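Local coordinates for protein cytochrome C-550 (PDB 2BH4) that probably shuttles single electrons between redox partners through a covalently bound heme c, here as a variant with an exchanged axial heme ligand, at residues F102-G105 with K106-D110. The protein carries 1 engineered substitution. Residues are numbered along the deposited sequence; the frame is centred on the assembly and turned at random.
With HEC (heme c), chain B.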
loop_
_atom_site.group_PDB
_atom_site.type_symbol
_atom_site.label_atom_id
_atom_site.label_comp_id
_atom_site.label_asym_id
_atom_site.label_seq_id
_atom_site.Cartn_x
_atom_site.Cartn_y
_atom_site.Cartn_z
ATOM N N PHE A 102 4.692 2.644 10.078
ATOM C CA PHE A 102 3.334 2.821 10.584
ATOM C C PHE A 102 2.527 1.524 10.550
ATOM O O PHE A 102 2.396 0.905 9.487
ATOM C CB PHE A 102 2.646 3.903 9.777
ATOM C CG PHE A 102 1.290 4.225 10.282
ATOM C CD1 PHE A 102 1.141 5.046 11.365
ATOM C CD2 PHE A 102 0.176 3.685 9.696
ATOM C CE1 PHE A 102 -0.096 5.314 11.870
ATOM C CE2 PHE A 102 -1.069 3.950 10.204
ATOM C CZ PHE A 102 -1.202 4.775 11.277
ATOM N N LYS A 103 1.968 1.152 11.710
ATOM C CA LYS A 103 1.198 -0.074 11.864
ATOM C C LYS A 103 -0.249 0.264 12.094
ATOM O O LYS A 103 -0.563 1.065 12.964
ATOM C CB LYS A 103 1.706 -0.887 13.055
ATOM C CG LYS A 103 3.177 -1.202 13.014
ATOM C CD LYS A 103 3.701 -1.749 14.320
ATOM C CE LYS A 103 5.183 -1.505 14.411
ATOM N NZ LYS A 103 5.517 -0.019 14.411
ATOM N N LEU A 104 -1.134 -0.388 11.350
ATOM C CA LEU A 104 -2.572 -0.222 11.576
ATOM C C LEU A 104 -3.026 -1.420 12.392
ATOM O O LEU A 104 -2.885 -2.560 11.971
ATOM C CB LEU A 104 -3.324 -0.130 10.264
ATOM C CG LEU A 104 -4.826 0.107 10.365
ATOM C CD1 LEU A 104 -5.130 1.461 10.961
ATOM C CD2 LEU A 104 -5.474 -0.063 9.010
ATOM N N GLY A 105 -3.624 -1.124 13.544
ATOM C CA GLY A 105 -3.895 -2.126 14.559
ATOM C C GLY A 105 -5.230 -2.814 14.466
ATOM O O GLY A 105 -5.425 -3.873 15.068
ATOM N N LYS A 106 -6.147 -2.228 13.710
ATOM C CA LYS A 106 -7.450 -2.835 13.516
ATOM C C LYS A 106 -8.021 -2.402 12.184
ATOM O O LYS A 106 -7.512 -1.479 11.553
ATOM C CB LYS A 106 -8.380 -2.475 14.663
ATOM C CG LYS A 106 -8.609 -0.987 14.857
ATOM C CD LYS A 106 -9.524 -0.725 16.058
ATOM C CE LYS A 106 -9.735 0.768 16.260
ATOM N NZ LYS A 106 -10.608 1.057 17.444
ATOM N N ASN A 107 -9.049 -3.112 11.737
ATOM C CA ASN A 107 -9.778 -2.763 10.546
ATOM C C ASN A 107 -8.886 -2.813 9.308
ATOM O O ASN A 107 -9.104 -2.097 8.337
ATOM C CB ASN A 107 -10.411 -1.386 10.700
ATOM C CG ASN A 107 -11.316 -1.290 11.913
ATOM O OD1 ASN A 107 -11.243 -0.338 12.686
ATOM N ND2 ASN A 107 -12.128 -2.315 12.120
ATOM N N GLN A 108 -7.904 -3.707 9.326
ATOM C CA GLN A 108 -6.968 -3.771 8.208
ATOM C C GLN A 108 -7.622 -4.297 6.930
ATOM O O GLN A 108 -7.423 -3.741 5.836
ATOM C CB GLN A 108 -5.720 -4.597 8.568
ATOM C CG GLN A 108 -4.989 -4.121 9.814
ATOM C CD GLN A 108 -5.451 -4.814 11.097
ATOM O OE1 GLN A 108 -6.569 -5.365 11.186
ATOM N NE2 GLN A 108 -4.609 -4.747 12.119
ATOM N N ALA A 109 -8.423 -5.355 7.042
ATOM C CA ALA A 109 -9.138 -5.844 5.878
ATOM C C ALA A 109 -10.084 -4.771 5.337
ATOM O O ALA A 109 -10.369 -4.728 4.141
ATOM C CB ALA A 109 -9.914 -7.115 6.190
ATOM N N ASP A 110 -10.646 -3.965 6.232
ATOM C CA ASP A 110 -11.544 -2.878 5.819
ATOM C C ASP A 110 -10.806 -1.853 4.940
ATOM O O ASP A 110 -11.283 -1.471 3.870
ATOM C CB ASP A 110 -12.186 -2.195 7.032
ATOM C CG ASP A 110 -13.102 -3.133 7.847
ATOM O OD1 ASP A 110 -13.629 -4.156 7.325
ATOM O OD2 ASP A 110 -13.295 -2.819 9.038
HETATM FE FE HEC B . 2.130 3.859 3.384
HETATM C CHA HEC B . 4.199 2.613 0.995
HETATM C CHB HEC B . -0.325 1.706 2.378
HETATM C CHC HEC B . 0.174 4.826 6.029
HETATM C CHD HEC B . 4.277 6.424 4.044
HETATM N NA HEC B . 1.980 2.439 1.967
HETATM C C1A HEC B . 2.951 2.044 1.073
HETATM C C2A HEC B . 2.476 0.972 0.243
HETATM C C3A HEC B . 1.218 0.720 0.638
HETATM C C4A HEC B . 0.886 1.631 1.723
HETATM C CMA HEC B . 0.287 -0.349 0.061
HETATM C CAA HEC B . 3.267 0.323 -0.899
HETATM C CBA HEC B . 2.966 1.129 -2.161
HETATM C CGA HEC B . 3.691 0.701 -3.415
HETATM O O1A HEC B . 3.591 1.463 -4.432
HETATM O O2A HEC B . 4.349 -0.375 -3.441
HETATM N NB HEC B . 0.270 3.364 4.075
HETATM C C1B HEC B . -0.611 2.506 3.454
HETATM C C2B HEC B . -1.846 2.507 4.207
HETATM C C3B HEC B . -1.686 3.324 5.240
HETATM C C4B HEC B . -0.364 3.914 5.170
HETATM C CMB HEC B . -3.092 1.694 3.823
HETATM C CAB HEC B . -2.710 3.619 6.356
HETATM C CBB HEC B . -3.067 2.525 7.093
HETATM N NC HEC B . 2.190 5.322 4.753
HETATM C C1C HEC B . 1.334 5.546 5.792
HETATM C C2C HEC B . 1.771 6.695 6.553
HETATM C C3C HEC B . 2.910 7.160 6.024
HETATM C C4C HEC B . 3.169 6.309 4.868
HETATM C CMC HEC B . 1.010 7.236 7.780
HETATM C CAC HEC B . 3.786 8.369 6.455
HETATM C CBC HEC B . 4.187 8.546 7.743
HETATM N ND HEC B . 3.911 4.418 2.663
HETATM C C1D HEC B . 4.652 5.504 3.106
HETATM C C2D HEC B . 5.953 5.490 2.475
HETATM C C3D HEC B . 5.933 4.325 1.555
HETATM C C4D HEC B . 4.626 3.676 1.724
HETATM C CMD HEC B . 7.128 6.458 2.645
HETATM C CAD HEC B . 7.138 3.875 0.707
HETATM C CBD HEC B . 7.766 2.754 1.557
HETATM C CGD HEC B . 9.206 2.421 1.177
HETATM O O1D HEC B . 9.675 2.918 0.129
HETATM O O2D HEC B . 9.867 1.634 1.902
#
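The turn that leads from the heme c pocket into the C-terminal helix 108-117 is closed by Q108 reaching back to L104. Q108 NE2 donates to L104 O at 2.8 Å. The N-H...O angle of 142° makes the bond bent, and the donor approaches tilted 30° from the carbonyl plane. A kink at chi2 (92°) folds the Q108 amide back over the turn, its CG passing 3.4 Å from L104 O. With Q108 cut back to an alanine, L104 O is likely to lose this donor and the turn its tie to the helix start. In the class I cytochrome c fold this C-terminal helix packs near the N-terminal one, and here D110 touches K7 of helix 5-11 while its OD1 is hydrogen-bonded to D4 N. The buried L104 side chain, which also touches V80 of helix 73-81 and E11, packs against K106 O, CG nearest at 3.3 Å and both methyls close, while CD2 comes within 4.0 Å of heme CBB. Two residues earlier, F102 belongs to the heme pocket: heme CMC sits 3.9 Å above one ring face, offset toward the rim, and ring atom CD2 lies 3.8 Å from heme CHC.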